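Pancreatic lipase related protein 2 (PDB 1W52) probably hydrolyses galactolipids and triacylglycerols, releasing fatty acids, as a calcium-binding lipase of the alpha/beta hydrolase superfamily. Local coordinates at residues F39-N44 with N102-D107; I346-S351 with P381-T386. All blocks are in the same frame, centred on the assembly; numbering follows the deposited sequence.

Contact 1: residues F39-N44 with N102-D107; sequences FLLYTN and NCISVD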
loop_
_atom_site.group_PDB
_atom_site.type_symbol
_atom_site.label_atom_id
_atom_site.label_comp_id
_atom_site.label_asym_id
_atom_site.label_seq_id
_atom_site.Cartn_x
_atom_site.Cartn_y
_atom_site.Cartn_z
ATOM N N PHE A 39 -21.098 7.450 -10.861
ATOM C CA PHE A 39 -20.390 8.250 -9.858
ATOM C C PHE A 39 -21.217 8.456 -8.595
ATOM O O PHE A 39 -22.296 8.996 -8.652
ATOM C CB PHE A 39 -20.090 9.580 -10.486
ATOM C CG PHE A 39 -19.242 9.473 -11.715
ATOM C CD1 PHE A 39 -17.931 9.112 -11.601
ATOM C CD2 PHE A 39 -19.763 9.750 -12.969
ATOM C CE1 PHE A 39 -17.139 9.016 -12.709
ATOM C CE2 PHE A 39 -18.965 9.684 -14.118
ATOM C CZ PHE A 39 -17.648 9.302 -13.987
ATOM N N LEU A 40 -20.738 7.985 -7.454
ATOM C CA LEU A 40 -21.533 8.039 -6.220
ATOM C C LEU A 40 -20.883 8.963 -5.222
ATOM O O LEU A 40 -19.717 8.761 -4.852
ATOM C CB LEU A 40 -21.657 6.693 -5.571
ATOM C CG LEU A 40 -21.833 5.536 -6.537
ATOM C CD1 LEU A 40 -22.081 4.322 -5.739
ATOM C CD2 LEU A 40 -22.980 5.776 -7.509
ATOM N N LEU A 41 -21.644 9.977 -4.785
ATOM C CA LEU A 41 -21.044 11.132 -4.100
ATOM C C LEU A 41 -21.274 11.137 -2.592
ATOM O O LEU A 41 -22.392 11.125 -2.118
ATOM C CB LEU A 41 -21.496 12.460 -4.719
ATOM C CG LEU A 41 -20.773 13.729 -4.228
ATOM C CD1 LEU A 41 -19.341 13.522 -3.808
ATOM C CD2 LEU A 41 -20.737 14.749 -5.307
ATOM N N TYR A 42 -20.172 11.120 -1.872
ATOM C CA TYR A 42 -20.169 11.154 -0.448
ATOM C C TYR A 42 -19.408 12.424 -0.057
ATOM O O TYR A 42 -18.402 12.771 -0.667
ATOM C CB TYR A 42 -19.458 9.926 0.092
ATOM C CG TYR A 42 -20.175 8.587 -0.075
ATOM C CD1 TYR A 42 -21.058 8.144 0.896
ATOM C CD2 TYR A 42 -19.907 7.719 -1.166
ATOM C CE1 TYR A 42 -21.700 6.885 0.777
ATOM C CE2 TYR A 42 -20.553 6.458 -1.293
ATOM C CZ TYR A 42 -21.446 6.050 -0.315
ATOM O OH TYR A 42 -22.109 4.839 -0.378
ATOM N N THR A 43 -19.941 13.119 0.943
ATOM C CA THR A 43 -19.399 14.373 1.491
ATOM C C THR A 43 -19.736 14.394 2.967
ATOM O O THR A 43 -20.613 13.655 3.405
ATOM C CB THR A 43 -20.052 15.619 0.865
ATOM O OG1 THR A 43 -21.471 15.408 0.746
ATOM C CG2 THR A 43 -19.558 15.872 -0.556
ATOM N N ASN A 44 -19.087 15.269 3.735
ATOM C CA ASN A 44 -19.190 15.159 5.188
ATOM C C ASN A 44 -20.627 15.418 5.571
ATOM O O ASN A 44 -21.085 14.975 6.615
ATOM C CB ASN A 44 -18.272 16.121 5.911
ATOM C CG ASN A 44 -16.896 16.095 5.382
ATOM O OD1 ASN A 44 -16.652 16.593 4.300
ATOM N ND2 ASN A 44 -15.979 15.524 6.131
ATOM N N ASN A 102 -14.992 16.016 -0.565
ATOM C CA ASN A 102 -15.799 15.279 -1.508
ATOM C C ASN A 102 -15.139 13.973 -1.847
ATOM O O ASN A 102 -13.997 13.952 -2.340
ATOM C CB ASN A 102 -15.879 16.059 -2.819
ATOM C CG ASN A 102 -16.307 17.471 -2.622
ATOM O OD1 ASN A 102 -17.337 17.716 -1.980
ATOM N ND2 ASN A 102 -15.530 18.428 -3.176
ATOM N N CYS A 103 -15.847 12.870 -1.627
ATOM C CA CYS A 103 -15.329 11.575 -2.050
ATOM C C CYS A 103 -16.315 10.851 -2.940
ATOM O O CYS A 103 -17.418 10.586 -2.538
ATOM C CB CYS A 103 -14.924 10.732 -0.843
ATOM S SG CYS A 103 -14.043 9.229 -1.351
ATOM N N ILE A 104 -15.907 10.572 -4.169
ATOM C CA ILE A 104 -16.719 9.800 -5.116
ATOM C C ILE A 104 -16.143 8.397 -5.377
ATOM O O ILE A 104 -14.931 8.224 -5.610
ATOM C CB ILE A 104 -16.841 10.514 -6.497
ATOM C CG1 ILE A 104 -17.239 11.993 -6.363
ATOM C CG2 ILE A 104 -17.822 9.764 -7.392
ATOM C CD1 ILE A 104 -16.799 12.821 -7.556
ATOM N N SER A 105 -17.051 7.421 -5.368
ATOM C CA SER A 105 -16.764 6.031 -5.646
ATOM C C SER A 105 -17.248 5.805 -7.051
ATOM O O SER A 105 -18.391 6.094 -7.352
ATOM C CB SER A 105 -17.518 5.153 -4.651
ATOM O OG SER A 105 -17.531 3.789 -5.056
ATOM N N VAL A 106 -16.357 5.362 -7.927
ATOM C CA VAL A 106 -16.682 5.150 -9.333
ATOM C C VAL A 106 -17.101 3.688 -9.543
ATOM O O VAL A 106 -16.248 2.808 -9.653
ATOM C CB VAL A 106 -15.485 5.469 -10.225
ATOM C CG1 VAL A 106 -15.821 5.175 -11.698
ATOM C CG2 VAL A 106 -15.036 6.921 -10.043
ATOM N N ASP A 107 -18.404 3.424 -9.579
ATOM C CA ASP A 107 -18.885 2.063 -9.751
ATOM C C ASP A 107 -19.072 1.727 -11.209
ATOM O O ASP A 107 -19.917 2.305 -11.856
ATOM C CB ASP A 107 -20.217 1.872 -9.048
ATOM C CG ASP A 107 -20.857 0.514 -9.362
ATOM O OD1 ASP A 107 -21.321 0.342 -10.480
ATOM O OD2 ASP A 107 -20.954 -0.437 -8.573
#

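Contact 2: residues I346-S351 with P381-T386; sequences ITLAGS and PDSSYT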
loop_
_atom_site.group_PDB
_atom_site.type_symbol
_atom_site.label_atom_id
_atom_site.label_comp_id
_atom_site.label_asym_id
_atom_site.label_seq_id
_atom_site.Cartn_x
_atom_site.Cartn_y
_atom_site.Cartn_z
ATOM N N ILE A 346 22.473 -6.225 20.532
ATOM C CA ILE A 346 22.901 -6.960 21.720
ATOM C C ILE A 346 24.380 -7.358 21.532
ATOM O O ILE A 346 24.715 -8.083 20.605
ATOM C CB ILE A 346 21.952 -8.174 22.000
ATOM C CG1 ILE A 346 20.687 -7.670 22.736
ATOM C CG2 ILE A 346 22.655 -9.227 22.822
ATOM C CD1 ILE A 346 19.563 -8.683 23.044
ATOM N N THR A 347 25.244 -6.792 22.382
ATOM C CA THR A 347 26.651 -7.180 22.517
ATOM C C THR A 347 26.773 -8.150 23.680
ATOM O O THR A 347 26.210 -7.917 24.760
ATOM C CB THR A 347 27.549 -5.939 22.790
ATOM O OG1 THR A 347 27.835 -5.248 21.569
ATOM C CG2 THR A 347 28.936 -6.352 23.299
ATOM N N LEU A 348 27.523 -9.227 23.471
ATOM C CA LEU A 348 27.542 -10.318 24.442
ATOM C C LEU A 348 28.532 -10.078 25.570
ATOM O O LEU A 348 29.212 -9.053 25.617
ATOM C CB LEU A 348 27.802 -11.659 23.744
ATOM C CG LEU A 348 26.575 -12.194 22.990
ATOM C CD1 LEU A 348 26.908 -13.527 22.378
ATOM C CD2 LEU A 348 25.311 -12.321 23.874
ATOM N N ALA A 349 28.569 -11.016 26.503
ATOM C CA ALA A 349 29.490 -10.940 27.613
ATOM C C ALA A 349 29.839 -12.357 28.064
ATOM O O ALA A 349 29.509 -13.332 27.374
ATOM C CB ALA A 349 28.863 -10.131 28.734
ATOM N N GLY A 350 30.551 -12.457 29.187
ATOM C CA GLY A 350 30.806 -13.725 29.861
ATOM C C GLY A 350 32.176 -14.335 29.602
ATOM O O GLY A 350 33.141 -13.624 29.273
ATOM N N SER A 351 32.248 -15.663 29.758
ATOM C CA SER A 351 33.495 -16.419 29.602
ATOM C C SER A 351 33.376 -17.548 28.573
ATOM O O SER A 351 34.160 -17.622 27.619
ATOM C CB SER A 351 33.940 -16.992 30.957
ATOM O OG SER A 351 35.358 -17.028 31.068
ATOM N N PRO A 381 32.060 -14.187 23.911
ATOM C CA PRO A 381 32.047 -12.970 24.736
ATOM C C PRO A 381 32.458 -11.681 24.030
ATOM O O PRO A 381 33.270 -11.678 23.097
ATOM C CB PRO A 381 33.040 -13.292 25.866
ATOM C CG PRO A 381 33.078 -14.755 25.932
ATOM C CD PRO A 381 32.941 -15.213 24.503
ATOM N N ASP A 382 31.869 -10.595 24.534
ATOM C CA ASP A 382 31.995 -9.232 24.015
ATOM C C ASP A 382 32.274 -9.125 22.513
ATOM O O ASP A 382 33.399 -8.855 22.074
ATOM C CB ASP A 382 32.962 -8.430 24.888
ATOM C CG ASP A 382 32.305 -7.977 26.185
ATOM O OD1 ASP A 382 32.353 -8.736 27.183
ATOM O OD2 ASP A 382 31.674 -6.900 26.279
ATOM N N SER A 383 31.199 -9.365 21.754
ATOM C CA SER A 383 31.133 -9.137 20.312
ATOM C C SER A 383 29.993 -8.122 20.058
ATOM O O SER A 383 30.113 -6.965 20.475
ATOM C CB SER A 383 30.941 -10.463 19.559
ATOM O OG SER A 383 29.918 -11.250 20.147
ATOM N N SER A 384 28.904 -8.537 19.407
ATOM C CA SER A 384 27.741 -7.670 19.145
ATOM C C SER A 384 26.856 -8.280 18.072
ATOM O O SER A 384 27.352 -8.954 17.161
ATOM C CB SER A 384 28.118 -6.240 18.728
ATOM O OG SER A 384 28.803 -6.227 17.494
ATOM N N TYR A 385 25.557 -7.990 18.161
ATOM C CA TYR A 385 24.535 -8.729 17.421
ATOM C C TYR A 385 23.183 -7.960 17.349
ATOM O O TYR A 385 22.329 -8.104 18.247
ATOM C CB TYR A 385 24.347 -10.143 18.053
ATOM C CG TYR A 385 25.565 -11.112 17.967
ATOM C CD1 TYR A 385 25.959 -11.878 19.075
ATOM C CD2 TYR A 385 26.305 -11.271 16.771
ATOM C CE1 TYR A 385 27.061 -12.753 18.999
ATOM C CE2 TYR A 385 27.405 -12.147 16.699
ATOM C CZ TYR A 385 27.772 -12.882 17.816
ATOM O OH TYR A 385 28.838 -13.749 17.759
ATOM N N THR A 386 23.007 -7.160 16.279
ATOM C CA THR A 386 21.754 -6.407 16.022
ATOM C C THR A 386 20.776 -7.089 15.065
ATOM O O THR A 386 21.150 -7.956 14.264
ATOM C CB THR A 386 22.018 -4.994 15.419
ATOM O OG1 THR A 386 22.948 -5.074 14.343
ATOM C CG2 THR A 386 22.688 -4.110 16.358
#

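Contact 1: residues F39-N44 with N102-D107
L40 pairs with S105, and Y42 with C103, where two neighbouring strands of the central sheet of the lipase domain run antiparallel, with an angle of 156° between their N-to-C directions. Both are hydrogen-bonded pairs, each closed by two backbone bonds. In the first, L40 N to S105 O and S105 N to L40 O both measure 3.0 Å. In the second, Y42 N reaches C103 O at 2.9 Å and C103 N reaches Y42 O at 2.7 Å.

F39, L41, I104 and V106 share one face. F39 and V106 lie side by side, and CG2 of V106 stands near the plane of the F39 ring, at its edge, 4.0 Å from CD1. The CG2 methyl of I104, anti to its own backbone N, comes within 3.8 Å of F39 CB, so I104 uses one branch for F39 and its other for L41. In L41, chi1 of -171° puts CG beside the carbonyl carbon, and CD1, one bond further, meets I104 CG1 at 3.6 Å. Helix 116-141 covers this face at F39 and V106. N102 lies on the same face beside T43; its OD1 accepts from Q67 N and its ND2 bonds to T72 OG1.

The other face carries L40, Y42, C103 and S105. CB of Y42 sits 3.4 Å from C103 O, and its ring turns an edge toward that oxygen. Y42 and S105 pack against helix 87-96, to which C103 is tied by its disulfide with C92. Strand 102-107 also runs parallel to 72-76, making 38-43 the antiparallel neighbour in an otherwise largely parallel sheet flanked by helices, as in the alpha/beta hydrolase fold.

Contact 2: residues I346-S351 with P381-T386
L348 and Y385 form the apolar side of a contact between two loop segments of the C-terminal PLAT domain that run in nearly opposite directions. CD1 of L348 approaches the Y385 ring at its edge, in the ring plane, 3.5 Å from CE1. L348 CG lies anti to its own carbonyl carbon, beside the backbone N (chi1 -76°), and it too faces the CD1-CE1 side of the ring. Y385 is held further by stacking on F375, and L348 packs on L379. I346 and L348 are buried, and I346 rests on F403 and I422. The N of I346 bonds to Y385 O at 3.0 Å, but the bond is bent and the donor stands well above the carbonyl plane.

T347 is the polar link in the middle. Its hydroxyl OG1 donates to S383 O at 3.1 Å, tilted 29° from the carbonyl plane, and its methyl CG2 lies against the same oxygen. An alanine here would probably leave the S383 carbonyl without this side-chain donor and open a gap where CG2 had lain. The T347 backbone is hydrogen-bonded to R421 as well.

Past L348 the contact opens to solvent: D382, G350 and S351 are exposed, though P381 still covers the backbone there. The D382 carboxylate turns back toward the 346-351 backbone, bringing OD1 to 3.6 Å from A349 CA. L348 O receives a CA-H...O contact from D382 CA at 3.2 Å. P381 sets CB 3.4 Å from G350 O and CG 3.5 Å from S351 O. The loop between strands 340-344 and 355-356 and the one between 377-378 and 387-391 thus pack side by side in the beta-sandwich of a PLAT domain.

Contact 1 comes first along the chain and is complete before contact 2 begins; they share no strand, sheet or domain. The first belongs to the large mixed sheet of the lipase domain, the second to the PLAT domain that follows. They lie on opposite sides of the chain's centre, with contact centres about 58 Å apart and nearest atoms about 42 Å apart. Each therefore knits its own module: wholly buried strand pairing in the catalytic domain, and partly exposed loop packing in the C-terminal one. Both lie away from the catalytic, calcium and detergent sites, so they speak to the two-domain build of the lipase rather than to its chemistry.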